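Local coordinates for disulfide bond protein A (PDB 3BCI), which probably catalyses thiol-disulfide exchange, introducing disulfide bonds into folding proteins as a DsbA-type member of the thioredoxin family, at residues 13-19 / 150-156; 50-55 / 138-142; 59-64 / 95-100; 155-160 / 169-173. All blocks are in the same frame, centred on the assembly; numbering follows the deposited sequence. Where two conformers were deposited one is given.

Interaction 1 of 4, residues 13-19 / 150-156; sequences PLVVVYG and TPTAFIN
Val-15 with Ile-155, Val-16 with Phe-154, Val-17 with Ala-153 and Tyr-18 with Thr-152 pair across two antiparallel strands in the sheet of the thioredoxin fold. Val-16 N reaches Phe-154 O at 2.8 Å and Tyr-18 N reaches Thr-152 O at 2.9 Å, both almost straight. The return bond from Thr-152 N to Tyr-18 O is weak, 3.4 Å, where the strand gives way to Pro-151. The peptide before this proline is cis, a hallmark of thioredoxin-like proteins, and the ring of Pro-151 touches Cys-26 of the redox-active pair Cys-23/Cys-26.

On one face of the sheet Val-15 lies alongside Ile-155, Val-15 CG2 to Ile-155 CG1 being 4.0 Å. On that same face Val-17 CG2 meets Ala-153 CB at 4.0 Å. The other face carries the aromatic pair. Phe-154, with CG beside its backbone N (chi1 -63°), brings CD2 to the edge of the Tyr-18 ring, in its plane, 3.6 Å from CE2. The planes stand at 84° and the rings meet rim to rim, while Val-16 CG1 sits over the outer part of one Tyr-18 face. Thr-152 OG1 lies next to Tyr-18 CB but is hydrogen-bonded to Thr-149 O. Beyond the strand end Asn-156 pairs with Leu-14 twice: its N donates to Leu-14 O, and its OD1 accepts from Leu-14 N at 2.9 Å, the donor 41° out of the amide plane.

Interaction 2 of 4, residues 50-55 / 138-142; sequences QFVNLA and DKKIA
A chi1 of -94°, away from any staggered position, swings the Asp-138 carboxylate toward the backbone of Val-52 and Asn-53, while Val-52 CG1, anti to its own backbone N, reaches the helix backbone. The short strand and helix segments cross almost at a right angle, axes 7.3 Å apart, so the helix meets a few residues of the strand and does not run along it. Asn-53 N donates to Asp-138 OD2 in a nearly straight bond of 2.9 Å, meeting the oxygen from above the carboxylate plane (53° out of it). OD2 has a second partner in His-69 NE2. A water 2.6 Å from OD1 donates to it and to Phe-51 O, and accepts from Gln-50 NE2.

Beside this polar group Val-52 CG1 presses on Asp-138 O at 3.3 Å and meets Ile-141 CG2, and Leu-54 CG lies 3.6 Å from Ala-142 CB. These contacts join helix 130-144 to strand 48-53, an outermost strand of the thioredoxin-fold sheet within this chain. As the strand ends, Asn-53 forms an Asx turn, its OD1 accepting from Ala-55 N at 2.7 Å. Lys-139, bent at chi3, passes CE near Leu-54 O and sends NZ to a water that also binds Ala-55 O. With a backbone N-H, an imidazole nitrogen and a water all on its two oxygens, the buried Asp-138 carboxylate is probably stabilised as the anion.

Interaction 3 of 4, residues 59-64 / 95-100; sequences KDSIVG and KEWLTK
Asp-60 and Leu-98 bring their CA atoms to 5.3 Å where the chain entering helix 61-74 passes an irregular segment, bent by inverse gamma turns centred on Glu-96 and Leu-98. With CG held between the backbone N and the carbonyl carbon (chi1 59°), the Asp-60 carboxylate extends to that segment. OD2 uses its anti lone pair to accept from Leu-98 N at 2.9 Å, with 160° at the hydrogen; Trp-97 N is also near, at a poor angle for a bond. OD1 forms a salt bridge with Lys-22, whose NZ also donates to Lys-95 O, so one lysine beside Cys-23 of the redox pair ties both segments.

The contact belongs to the helical part that DsbA proteins insert into the thioredoxin fold, joining two of its helix starts: Thr-99 is the N-cap of helix 100-108. Leu-98 lays CB 3.4 Å from Asp-60 O and turns CD1 to within 4.2 Å of Gly-64 CA, where no side chain intervenes. On the solvent side Lys-59 crosses Glu-96 obliquely, its CG and CD beside Glu-96 OE2; Lys-59 NZ stays 5.3 Å from that OE2, too far for a salt bridge. Val-63 CG1 meets Lys-100 CG at 4.3 Å.

Interaction 4 of 4, residues 155-160 / 169-173; sequences INGEKV and YEKLL
The beta hairpin that ends the sheet, turning through a type I' turn from Ile-155 to Glu-158, sets Ile-155 and Val-160 against Tyr-169, Leu-172 and Leu-173 of helix 166-174. No hydrogen bond crosses here; the contact is made mainly by hydrocarbon groups. Val-160 CG1, anti to its backbone N (chi1 178°), stands over the centre of one face of the Tyr-169 ring, 3.9 Å from the centroid and 11° off the normal, a CH-pi contact. CG2 of the same valine lies near the CD1-CE1 side of that ring, and the side chains cross at about a right angle.

In the thioredoxin fold such a C-terminal helix packs on the face of the sheet, and here Tyr-169 also touches Leu-29 and Val-33 of helix 24-42, the helix of the CxxC motif. The phenol OH is hydrogen-bonded to Pro-163 O, which ties the far end of the ring to the connecting loop. Ile-155 spreads its two branches over the helix: CD1 meets Leu-172 CB at 3.7 Å and Tyr-169 O at 3.6 Å, while CG2 touches Leu-173 CD2 at 3.7 Å, crossing that leucine at about a right angle. Leu-172 reaches back to the hairpin. Its CD1 lies 3.7 Å from Glu-158 O and 3.8 Å from Lys-159 O, and 4.2 Å from Val-160 CG2.

Interactions 1, 2 and 4 all reach the same four-stranded sheet, whereas interaction 3 lies in the helical region, its centre about 23 Å from that of interaction 1. Strands 14-19 and 48-53 are neighbours, so interactions 1 and 2 touch through backbone bonds, Val-17 O to Val-52 N being 2.9 Å. Interaction 4 shares Ile-155 and Asn-156 with interaction 1 and continues the sheet by one strand. Chemistry follows place: backbone pairing in 1, apolar packing in 4, and a buried aspartate accepting a backbone N-H in both 2 and 3. Interactions 2 and 1 lie nearest the chain's centre (about 9 and 11 Å between centres), 3 and 4 farther out (about 14 and 18 Å); exposed lysines flank 2 and 3.

Interaction 1 of 4, residues 13-19 / 150-156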
loop_
_atom_site.group_PDB
_atom_site.type_symbol
_atom_site.label_atom_id
_atom_site.label_comp_id
_atom_site.label_asym_id
_atom_site.label_seq_id
_atom_site.Cartn_x
_atom_site.Cartn_y
_atom_site.Cartn_z
ATOM N N PRO A 13 12.240 5.081 12.896
ATOM C CA PRO A 13 11.028 4.299 13.148
ATOM C C PRO A 13 10.510 3.619 11.872
ATOM O O PRO A 13 10.570 4.185 10.782
ATOM C CB PRO A 13 10.045 5.353 13.655
ATOM C CG PRO A 13 10.938 6.336 14.373
ATOM C CD PRO A 13 12.120 6.448 13.443
ATOM N N LEU A 14 10.019 2.396 12.006
ATOM C CA LEU A 14 9.436 1.703 10.866
ATOM C C LEU A 14 7.924 1.634 11.100
ATOM O O LEU A 14 7.467 1.048 12.083
ATOM C CB LEU A 14 9.980 0.285 10.737
ATOM C CG LEU A 14 9.120 -0.649 9.875
ATOM C CD1 LEU A 14 9.244 -0.296 8.393
ATOM C CD2 LEU A 14 9.555 -2.080 10.115
ATOM N N VAL A 15 7.153 2.245 10.208
ATOM C CA VAL A 15 5.700 2.222 10.334
ATOM C C VAL A 15 5.138 1.217 9.329
ATOM O O VAL A 15 5.340 1.352 8.120
ATOM C CB VAL A 15 5.092 3.613 10.053
ATOM C CG1 VAL A 15 3.571 3.548 10.153
ATOM C CG2 VAL A 15 5.656 4.639 11.042
ATOM N N VAL A 16 4.438 0.206 9.836
ATOM C CA VAL A 16 3.860 -0.821 8.978
ATOM C C VAL A 16 2.339 -0.811 9.067
ATOM O O VAL A 16 1.765 -0.822 10.162
ATOM C CB VAL A 16 4.341 -2.237 9.371
ATOM C CG1 VAL A 16 3.751 -3.269 8.408
ATOM C CG2 VAL A 16 5.861 -2.301 9.364
ATOM N N VAL A 17 1.693 -0.781 7.908
ATOM C CA VAL A 17 0.239 -0.802 7.845
ATOM C C VAL A 17 -0.150 -2.049 7.061
ATOM O O VAL A 17 0.330 -2.262 5.946
ATOM C CB VAL A 17 -0.333 0.450 7.129
ATOM C CG1 VAL A 17 -1.839 0.268 6.850
ATOM C CG2 VAL A 17 -0.126 1.683 8.002
ATOM N N TYR A 18 -0.993 -2.877 7.668
ATOM C CA TYR A 18 -1.473 -4.106 7.042
ATOM C C TYR A 18 -2.856 -3.842 6.477
ATOM O O TYR A 18 -3.702 -3.259 7.153
ATOM C CB TYR A 18 -1.550 -5.229 8.078
ATOM C CG TYR A 18 -0.204 -5.728 8.547
ATOM C CD1 TYR A 18 0.479 -6.719 7.839
ATOM C CD2 TYR A 18 0.379 -5.227 9.712
ATOM C CE1 TYR A 18 1.702 -7.206 8.284
ATOM C CE2 TYR A 18 1.604 -5.703 10.166
ATOM C CZ TYR A 18 2.259 -6.695 9.452
ATOM O OH TYR A 18 3.447 -7.201 9.920
ATOM N N GLY A 19 -3.090 -4.263 5.239
ATOM C CA GLY A 19 -4.392 -4.045 4.642
ATOM C C GLY A 19 -4.605 -4.686 3.286
ATOM O O GLY A 19 -3.949 -5.661 2.925
ATOM N N THR A 150 -7.506 -6.430 9.820
ATOM C CA THR A 150 -7.008 -5.345 8.990
ATOM C C THR A 150 -8.126 -4.316 8.944
ATOM O O THR A 150 -9.298 -4.672 8.950
ATOM C CB THR A 150 -6.707 -5.811 7.553
ATOM O OG1 THR A 150 -7.892 -6.360 6.968
ATOM C CG2 THR A 150 -5.611 -6.862 7.550
ATOM N N PRO A 151 -7.778 -3.026 8.924
ATOM C CA PRO A 151 -6.389 -2.565 8.943
ATOM C C PRO A 151 -5.798 -2.508 10.349
ATOM O O PRO A 151 -6.512 -2.298 11.325
ATOM C CB PRO A 151 -6.492 -1.175 8.330
ATOM C CG PRO A 151 -7.813 -0.691 8.877
ATOM C CD PRO A 151 -8.704 -1.903 8.682
ATOM N N THR A 152 -4.490 -2.719 10.443
ATOM C CA THR A 152 -3.784 -2.641 11.715
ATOM C C THR A 152 -2.436 -2.012 11.406
ATOM O O THR A 152 -1.886 -2.214 10.324
ATOM C CB THR A 152 -3.580 -4.034 12.376
ATOM O OG1 THR A 152 -3.116 -4.979 11.403
ATOM C CG2 THR A 152 -4.883 -4.523 12.995
ATOM N N ALA A 153 -1.915 -1.231 12.345
ATOM C CA ALA A 153 -0.636 -0.569 12.141
ATOM C C ALA A 153 0.285 -0.770 13.326
ATOM O O ALA A 153 -0.166 -0.887 14.462
ATOM C CB ALA A 153 -0.860 0.923 11.888
ATOM N N PHE A 154 1.582 -0.819 13.041
ATOM C CA PHE A 154 2.605 -1.009 14.057
ATOM C C PHE A 154 3.773 -0.066 13.787
ATOM O O PHE A 154 4.087 0.232 12.635
ATOM C CB PHE A 154 3.113 -2.456 14.020
ATOM C CG PHE A 154 2.057 -3.478 14.346
ATOM C CD1 PHE A 154 1.899 -3.943 15.646
ATOM C CD2 PHE A 154 1.215 -3.967 13.352
ATOM C CE1 PHE A 154 0.912 -4.887 15.952
ATOM C CE2 PHE A 154 0.227 -4.907 13.646
ATOM C CZ PHE A 154 0.074 -5.369 14.946
ATOM N N ILE A 155 4.406 0.408 14.854
ATOM C CA ILE A 155 5.566 1.281 14.733
ATOM C C ILE A 155 6.650 0.580 15.539
ATOM O O ILE A 155 6.547 0.448 16.759
ATOM C CB ILE A 155 5.284 2.689 15.295
ATOM C CG1 ILE A 155 4.145 3.339 14.497
ATOM C CG2 ILE A 155 6.544 3.540 15.203
ATOM C CD1 ILE A 155 3.821 4.767 14.897
ATOM N N ASN A 156 7.678 0.114 14.840
ATOM C CA ASN A 156 8.760 -0.639 15.457
ATOM C C ASN A 156 8.163 -1.801 16.239
ATOM O O ASN A 156 8.602 -2.115 17.347
ATOM C CB ASN A 156 9.607 0.239 16.382
ATOM C CG ASN A 156 10.454 1.237 15.619
ATOM O OD1 ASN A 156 10.716 1.060 14.428
ATOM N ND2 ASN A 156 10.899 2.283 16.303
#

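Interaction 2 of 4, residues 50-55 / 138-142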
loop_
_atom_site.group_PDB
_atom_site.type_symbol
_atom_site.label_atom_id
_atom_site.label_comp_id
_atom_site.label_asym_id
_atom_site.label_seq_id
_atom_site.Cartn_x
_atom_site.Cartn_y
_atom_site.Cartn_z
ATOM N N GLN A 50 5.856 1.100 5.305
ATOM C CA GLN A 50 5.676 -0.149 4.579
ATOM C C GLN A 50 4.219 -0.567 4.615
ATOM O O GLN A 50 3.599 -0.609 5.677
ATOM C CB GLN A 50 6.538 -1.271 5.175
ATOM C CG GLN A 50 6.238 -2.649 4.571
ATOM C CD GLN A 50 7.185 -3.741 5.051
ATOM O OE1 GLN A 50 7.788 -3.635 6.120
ATOM N NE2 GLN A 50 7.306 -4.806 4.264
ATOM N N PHE A 51 3.675 -0.859 3.441
ATOM C CA PHE A 51 2.294 -1.306 3.325
ATOM C C PHE A 51 2.361 -2.791 3.003
ATOM O O PHE A 51 3.006 -3.187 2.026
ATOM C CB PHE A 51 1.581 -0.552 2.198
ATOM C CG PHE A 51 0.141 -0.959 2.006
ATOM C CD1 PHE A 51 -0.811 -0.671 2.976
ATOM C CD2 PHE A 51 -0.258 -1.641 0.857
ATOM C CE1 PHE A 51 -2.143 -1.056 2.807
ATOM C CE2 PHE A 51 -1.584 -2.030 0.678
ATOM C CZ PHE A 51 -2.527 -1.738 1.656
ATOM N N VAL A 52 1.737 -3.614 3.838
ATOM C CA VAL A 52 1.733 -5.057 3.613
ATOM C C VAL A 52 0.314 -5.432 3.215
ATOM O O VAL A 52 -0.606 -5.350 4.027
ATOM C CB VAL A 52 2.137 -5.840 4.883
ATOM C CG1 VAL A 52 2.145 -7.335 4.589
ATOM C CG2 VAL A 52 3.516 -5.392 5.357
ATOM N N ASN A 53 0.154 -5.845 1.963
ATOM C CA ASN A 53 -1.149 -6.195 1.401
ATOM C C ASN A 53 -1.480 -7.675 1.566
ATOM O O ASN A 53 -0.837 -8.530 0.959
ATOM C CB ASN A 53 -1.152 -5.841 -0.085
ATOM C CG ASN A 53 -2.540 -5.774 -0.670
ATOM O OD1 ASN A 53 -3.420 -6.566 -0.320
ATOM N ND2 ASN A 53 -2.744 -4.833 -1.589
ATOM N N LEU A 54 -2.490 -7.981 2.375
ATOM C CA LEU A 54 -2.878 -9.374 2.582
ATOM C C LEU A 54 -3.551 -9.997 1.351
ATOM O O LEU A 54 -3.669 -11.218 1.262
ATOM C CB LEU A 54 -3.803 -9.505 3.806
ATOM C CG LEU A 54 -3.132 -9.581 5.183
ATOM C CD1 LEU A 54 -2.540 -8.225 5.559
ATOM C CD2 LEU A 54 -4.158 -10.020 6.229
ATOM N N ALA A 55 -3.979 -9.157 0.409
ATOM C CA ALA A 55 -4.635 -9.615 -0.824
ATOM C C ALA A 55 -5.588 -10.767 -0.528
ATOM O O ALA A 55 -5.466 -11.844 -1.108
ATOM C CB ALA A 55 -3.582 -10.061 -1.839
ATOM N N ASP A 138 4.160 -10.485 0.699
ATOM C CA ASP A 138 3.322 -9.721 1.625
ATOM C C ASP A 138 2.374 -10.635 2.398
ATOM O O ASP A 138 2.126 -10.433 3.585
ATOM C CB ASP A 138 2.497 -8.681 0.870
ATOM C CG ASP A 138 3.164 -7.319 0.822
ATOM O OD1 ASP A 138 4.354 -7.210 1.203
ATOM O OD2 ASP A 138 2.495 -6.358 0.393
ATOM N N LYS A 139 1.836 -11.647 1.728
ATOM C CA LYS A 139 0.915 -12.552 2.403
ATOM C C LYS A 139 1.655 -13.362 3.460
ATOM O O LYS A 139 1.117 -13.634 4.530
ATOM C CB LYS A 139 0.258 -13.487 1.395
ATOM C CG LYS A 139 -0.372 -12.753 0.227
ATOM C CD LYS A 139 -0.902 -13.729 -0.800
ATOM C CE LYS A 139 -2.322 -14.119 -0.477
ATOM N NZ LYS A 139 -2.669 -15.426 -1.093
ATOM N N LYS A 140 2.887 -13.750 3.149
ATOM C CA LYS A 140 3.708 -14.520 4.075
ATOM C C LYS A 140 4.087 -13.646 5.276
ATOM O O LYS A 140 4.114 -14.113 6.416
ATOM C CB LYS A 140 4.972 -15.017 3.366
ATOM C CG LYS A 140 5.889 -15.860 4.237
ATOM C CD LYS A 140 7.106 -16.332 3.463
ATOM C CE LYS A 140 8.023 -17.169 4.335
ATOM N NZ LYS A 140 8.528 -16.397 5.503
ATOM N N ILE A 141 4.384 -12.377 5.017
ATOM C CA ILE A 141 4.750 -11.461 6.092
ATOM C C ILE A 141 3.600 -11.342 7.092
ATOM O O ILE A 141 3.800 -11.467 8.302
ATOM C CB ILE A 141 5.100 -10.058 5.536
ATOM C CG1 ILE A 141 6.398 -10.137 4.723
ATOM C CG2 ILE A 141 5.238 -9.054 6.684
ATOM C CD1 ILE A 141 6.763 -8.840 4.001
ATOM N N ALA A 142 2.393 -11.117 6.581
ATOM C CA ALA A 142 1.214 -10.984 7.428
ATOM C C ALA A 142 0.939 -12.257 8.221
ATOM O O ALA A 142 0.517 -12.203 9.378
ATOM C CB ALA A 142 0.001 -10.630 6.577
HETATM O O HOH W 1 5.233 -4.826 1.924
HETATM O O HOH W 2 -4.025 -13.943 -3.034
#

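Interaction 3 of 4, residues 59-64 / 95-100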
loop_
_atom_site.group_PDB
_atom_site.type_symbol
_atom_site.label_atom_id
_atom_site.label_comp_id
_atom_site.label_asym_id
_atom_site.label_seq_id
_atom_site.Cartn_x
_atom_site.Cartn_y
_atom_site.Cartn_z
ATOM N N LYS A 59 -9.671 -12.625 -6.099
ATOM C CA LYS A 59 -8.559 -12.958 -6.980
ATOM C C LYS A 59 -7.892 -11.739 -7.603
ATOM O O LYS A 59 -6.764 -11.828 -8.074
ATOM C CB LYS A 59 -9.025 -13.913 -8.085
ATOM C CG LYS A 59 -10.229 -13.420 -8.855
ATOM C CD LYS A 59 -10.707 -14.423 -9.906
ATOM C CE LYS A 59 -9.897 -14.360 -11.199
ATOM N NZ LYS A 59 -8.596 -15.083 -11.135
ATOM N N ASP A 60 -8.580 -10.603 -7.601
ATOM C CA ASP A 60 -8.015 -9.389 -8.169
ATOM C C ASP A 60 -7.189 -8.605 -7.145
ATOM O O ASP A 60 -6.456 -7.687 -7.508
ATOM C CB ASP A 60 -9.129 -8.508 -8.744
ATOM C CG ASP A 60 -10.165 -8.118 -7.709
ATOM O OD1 ASP A 60 -10.642 -9.006 -6.967
ATOM O OD2 ASP A 60 -10.512 -6.921 -7.649
ATOM N N SER A 61 -7.306 -8.970 -5.870
ATOM C CA SER A 61 -6.559 -8.298 -4.807
ATOM C C SER A 61 -5.060 -8.392 -5.041
ATOM O O SER A 61 -4.342 -7.402 -4.926
ATOM C CB SER A 61 -6.877 -8.913 -3.436
ATOM O OG SER A 61 -8.046 -8.349 -2.869
ATOM N N ILE A 62 -4.595 -9.590 -5.371
ATOM C CA ILE A 62 -3.177 -9.830 -5.607
ATOM C C ILE A 62 -2.677 -9.078 -6.838
ATOM O O ILE A 62 -1.513 -8.675 -6.895
ATOM C CB ILE A 62 -2.899 -11.349 -5.777
ATOM C CG1 ILE A 62 -1.398 -11.627 -5.696
ATOM C CG2 ILE A 62 -3.458 -11.840 -7.111
ATOM C CD1 ILE A 62 -0.794 -11.340 -4.322
ATOM N N VAL A 63 -3.553 -8.892 -7.822
ATOM C CA VAL A 63 -3.167 -8.185 -9.037
ATOM C C VAL A 63 -2.919 -6.726 -8.678
ATOM O O VAL A 63 -1.939 -6.124 -9.119
ATOM C CB VAL A 63 -4.265 -8.266 -10.128
ATOM C CG1 VAL A 63 -3.810 -7.525 -11.374
ATOM C CG2 VAL A 63 -4.556 -9.724 -10.476
ATOM N N GLY A 64 -3.816 -6.163 -7.874
ATOM C CA GLY A 64 -3.665 -4.784 -7.452
ATOM C C GLY A 64 -2.389 -4.635 -6.642
ATOM O O GLY A 64 -1.676 -3.634 -6.762
ATOM N N LYS A 95 -16.827 -7.241 -6.013
ATOM C CA LYS A 95 -16.528 -7.069 -7.429
ATOM C C LYS A 95 -15.022 -7.203 -7.621
ATOM O O LYS A 95 -14.243 -6.803 -6.754
ATOM C CB LYS A 95 -16.931 -5.675 -7.909
ATOM C CG LYS A 95 -18.417 -5.388 -7.971
ATOM C CD LYS A 95 -18.631 -3.921 -8.330
ATOM C CE LYS A 95 -20.094 -3.593 -8.568
ATOM N NZ LYS A 95 -20.608 -4.228 -9.813
ATOM N N GLU A 96 -14.612 -7.766 -8.752
ATOM C CA GLU A 96 -13.191 -7.890 -9.050
ATOM C C GLU A 96 -12.849 -6.633 -9.844
ATOM O O GLU A 96 -12.508 -6.701 -11.024
ATOM C CB GLU A 96 -12.918 -9.138 -9.894
ATOM C CG GLU A 96 -13.513 -10.414 -9.327
ATOM C CD GLU A 96 -13.085 -11.650 -10.095
ATOM O OE1 GLU A 96 -12.740 -11.521 -11.289
ATOM O OE2 GLU A 96 -13.105 -12.752 -9.507
ATOM N N TRP A 97 -12.956 -5.482 -9.183
ATOM C CA TRP A 97 -12.696 -4.201 -9.820
ATOM C C TRP A 97 -11.227 -3.877 -10.088
ATOM O O TRP A 97 -10.932 -2.971 -10.868
ATOM C CB TRP A 97 -13.323 -3.066 -9.002
ATOM C CG TRP A 97 -12.768 -2.916 -7.611
ATOM C CD1 TRP A 97 -13.140 -3.612 -6.495
ATOM C CD2 TRP A 97 -11.746 -2.003 -7.190
ATOM N NE1 TRP A 97 -12.413 -3.186 -5.406
ATOM C CE2 TRP A 97 -11.550 -2.201 -5.805
ATOM C CE3 TRP A 97 -10.974 -1.039 -7.852
ATOM C CZ2 TRP A 97 -10.613 -1.464 -5.065
ATOM C CZ3 TRP A 97 -10.043 -0.306 -7.119
ATOM C CH2 TRP A 97 -9.871 -0.526 -5.738
ATOM N N LEU A 98 -10.307 -4.600 -9.450
ATOM C CA LEU A 98 -8.882 -4.352 -9.667
ATOM C C LEU A 98 -8.404 -5.055 -10.935
ATOM O O LEU A 98 -7.583 -5.966 -10.890
ATOM C CB LEU A 98 -8.056 -4.815 -8.460
ATOM C CG LEU A 98 -8.166 -3.927 -7.215
ATOM C CD1 LEU A 98 -7.589 -4.646 -6.005
ATOM C CD2 LEU A 98 -7.431 -2.610 -7.468
ATOM N N THR A 99 -8.929 -4.607 -12.069
ATOM C CA THR A 99 -8.582 -5.168 -13.367
ATOM C C THR A 99 -7.292 -4.536 -13.888
ATOM O O THR A 99 -6.876 -3.478 -13.421
ATOM C CB THR A 99 -9.696 -4.895 -14.387
ATOM O OG1 THR A 99 -9.807 -3.481 -14.599
ATOM C CG2 THR A 99 -11.039 -5.422 -13.869
ATOM N N LYS A 100 -6.661 -5.186 -14.857
ATOM C CA LYS A 100 -5.433 -4.652 -15.429
ATOM C C LYS A 100 -5.735 -3.354 -16.172
ATOM O O LYS A 100 -4.887 -2.465 -16.265
ATOM C CB LYS A 100 -4.807 -5.678 -16.366
ATOM C CG LYS A 100 -4.345 -6.934 -15.644
ATOM C CD LYS A 100 -3.659 -7.906 -16.585
ATOM C CE LYS A 100 -3.247 -9.167 -15.843
ATOM N NZ LYS A 100 -2.661 -10.180 -16.761
#

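Interaction 4 of 4, residues 155-160 / 169-173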
loop_
_atom_site.group_PDB
_atom_site.type_symbol
_atom_site.label_atom_id
_atom_site.label_comp_id
_atom_site.label_asym_id
_atom_site.label_seq_id
_atom_site.Cartn_x
_atom_site.Cartn_y
_atom_site.Cartn_z
ATOM N N ILE A 155 4.406 0.408 14.854
ATOM C CA ILE A 155 5.566 1.281 14.733
ATOM C C ILE A 155 6.650 0.580 15.539
ATOM O O ILE A 155 6.547 0.448 16.759
ATOM C CB ILE A 155 5.284 2.689 15.295
ATOM C CG1 ILE A 155 4.145 3.339 14.497
ATOM C CG2 ILE A 155 6.544 3.540 15.203
ATOM C CD1 ILE A 155 3.821 4.767 14.897
ATOM N N ASN A 156 7.678 0.114 14.840
ATOM C CA ASN A 156 8.760 -0.639 15.457
ATOM C C ASN A 156 8.163 -1.801 16.239
ATOM O O ASN A 156 8.602 -2.115 17.347
ATOM C CB ASN A 156 9.607 0.239 16.382
ATOM C CG ASN A 156 10.454 1.237 15.619
ATOM O OD1 ASN A 156 10.716 1.060 14.428
ATOM N ND2 ASN A 156 10.899 2.283 16.303
ATOM N N GLY A 157 7.137 -2.419 15.657
ATOM C CA GLY A 157 6.502 -3.561 16.286
ATOM C C GLY A 157 5.499 -3.264 17.378
ATOM O O GLY A 157 4.902 -4.193 17.910
ATOM N N GLU A 158 5.324 -1.991 17.727
ATOM C CA GLU A 158 4.366 -1.600 18.762
ATOM C C GLU A 158 3.053 -1.253 18.072
ATOM O O GLU A 158 3.030 -0.488 17.103
ATOM C CB GLU A 158 4.884 -0.384 19.541
ATOM C CG GLU A 158 6.140 -0.659 20.343
ATOM C CD GLU A 158 5.844 -1.196 21.732
ATOM O OE1 GLU A 158 4.846 -1.931 21.897
ATOM O OE2 GLU A 158 6.622 -0.886 22.658
ATOM N N LYS A 159 1.957 -1.811 18.567
ATOM C CA LYS A 159 0.658 -1.567 17.956
ATOM C C LYS A 159 0.173 -0.135 18.131
ATOM O O LYS A 159 0.260 0.430 19.216
ATOM C CB LYS A 159 -0.390 -2.519 18.541
ATOM C CG LYS A 159 -1.706 -2.514 17.772
ATOM C CD LYS A 159 -2.746 -3.417 18.415
ATOM C CE LYS A 159 -3.763 -2.613 19.211
ATOM N NZ LYS A 159 -4.609 -1.762 18.321
ATOM N N VAL A 160 -0.329 0.446 17.050
ATOM C CA VAL A 160 -0.869 1.797 17.089
ATOM C C VAL A 160 -2.266 1.640 17.698
ATOM O O VAL A 160 -3.117 0.953 17.131
ATOM C CB VAL A 160 -0.978 2.385 15.669
ATOM C CG1 VAL A 160 -1.599 3.779 15.721
ATOM C CG2 VAL A 160 0.416 2.439 15.023
ATOM N N TYR A 169 -0.438 7.780 15.926
ATOM C CA TYR A 169 0.854 7.402 15.351
ATOM C C TYR A 169 1.901 8.346 15.929
ATOM O O TYR A 169 2.962 7.921 16.390
ATOM C CB TYR A 169 0.844 7.556 13.828
ATOM C CG TYR A 169 -0.030 6.570 13.095
ATOM C CD1 TYR A 169 0.533 5.521 12.363
ATOM C CD2 TYR A 169 -1.419 6.689 13.122
ATOM C CE1 TYR A 169 -0.265 4.618 11.676
ATOM C CE2 TYR A 169 -2.228 5.790 12.441
ATOM C CZ TYR A 169 -1.646 4.757 11.719
ATOM O OH TYR A 169 -2.447 3.864 11.048
ATOM N N GLU A 170 1.586 9.634 15.886
ATOM C CA GLU A 170 2.467 10.679 16.388
ATOM C C GLU A 170 2.864 10.391 17.830
ATOM O O GLU A 170 3.999 10.645 18.238
ATOM C CB GLU A 170 1.755 12.030 16.285
ATOM C CG GLU A 170 2.619 13.231 16.589
ATOM C CD GLU A 170 1.936 14.529 16.212
ATOM O OE1 GLU A 170 0.798 14.758 16.676
ATOM O OE2 GLU A 170 2.535 15.320 15.453
ATOM N N LYS A 171 1.924 9.843 18.593
ATOM C CA LYS A 171 2.162 9.506 19.988
ATOM C C LYS A 171 3.337 8.539 20.109
ATOM O O LYS A 171 4.245 8.760 20.906
ATOM C CB LYS A 171 0.896 8.892 20.586
ATOM C CG LYS A 171 0.911 8.717 22.092
ATOM C CD LYS A 171 -0.486 8.374 22.583
ATOM C CE LYS A 171 -0.444 7.455 23.787
ATOM N NZ LYS A 171 -1.813 7.035 24.192
ATOM N N LEU A 172 3.322 7.476 19.311
ATOM C CA LEU A 172 4.402 6.493 19.330
ATOM C C LEU A 172 5.704 7.042 18.759
ATOM O O LEU A 172 6.791 6.666 19.197
ATOM C CB LEU A 172 4.007 5.248 18.528
ATOM C CG LEU A 172 3.159 4.197 19.235
ATOM C CD1 LEU A 172 2.913 3.024 18.297
ATOM C CD2 LEU A 172 3.880 3.731 20.488
ATOM N N LEU A 173 5.588 7.937 17.784
ATOM C CA LEU A 173 6.754 8.507 17.122
ATOM C C LEU A 173 7.456 9.603 17.913
ATOM O O LEU A 173 8.630 9.878 17.672
ATOM C CB LEU A 173 6.358 9.038 15.736
ATOM C CG LEU A 173 5.869 7.977 14.741
ATOM C CD1 LEU A 173 5.272 8.647 13.526
ATOM C CD2 LEU A 173 7.015 7.067 14.346
#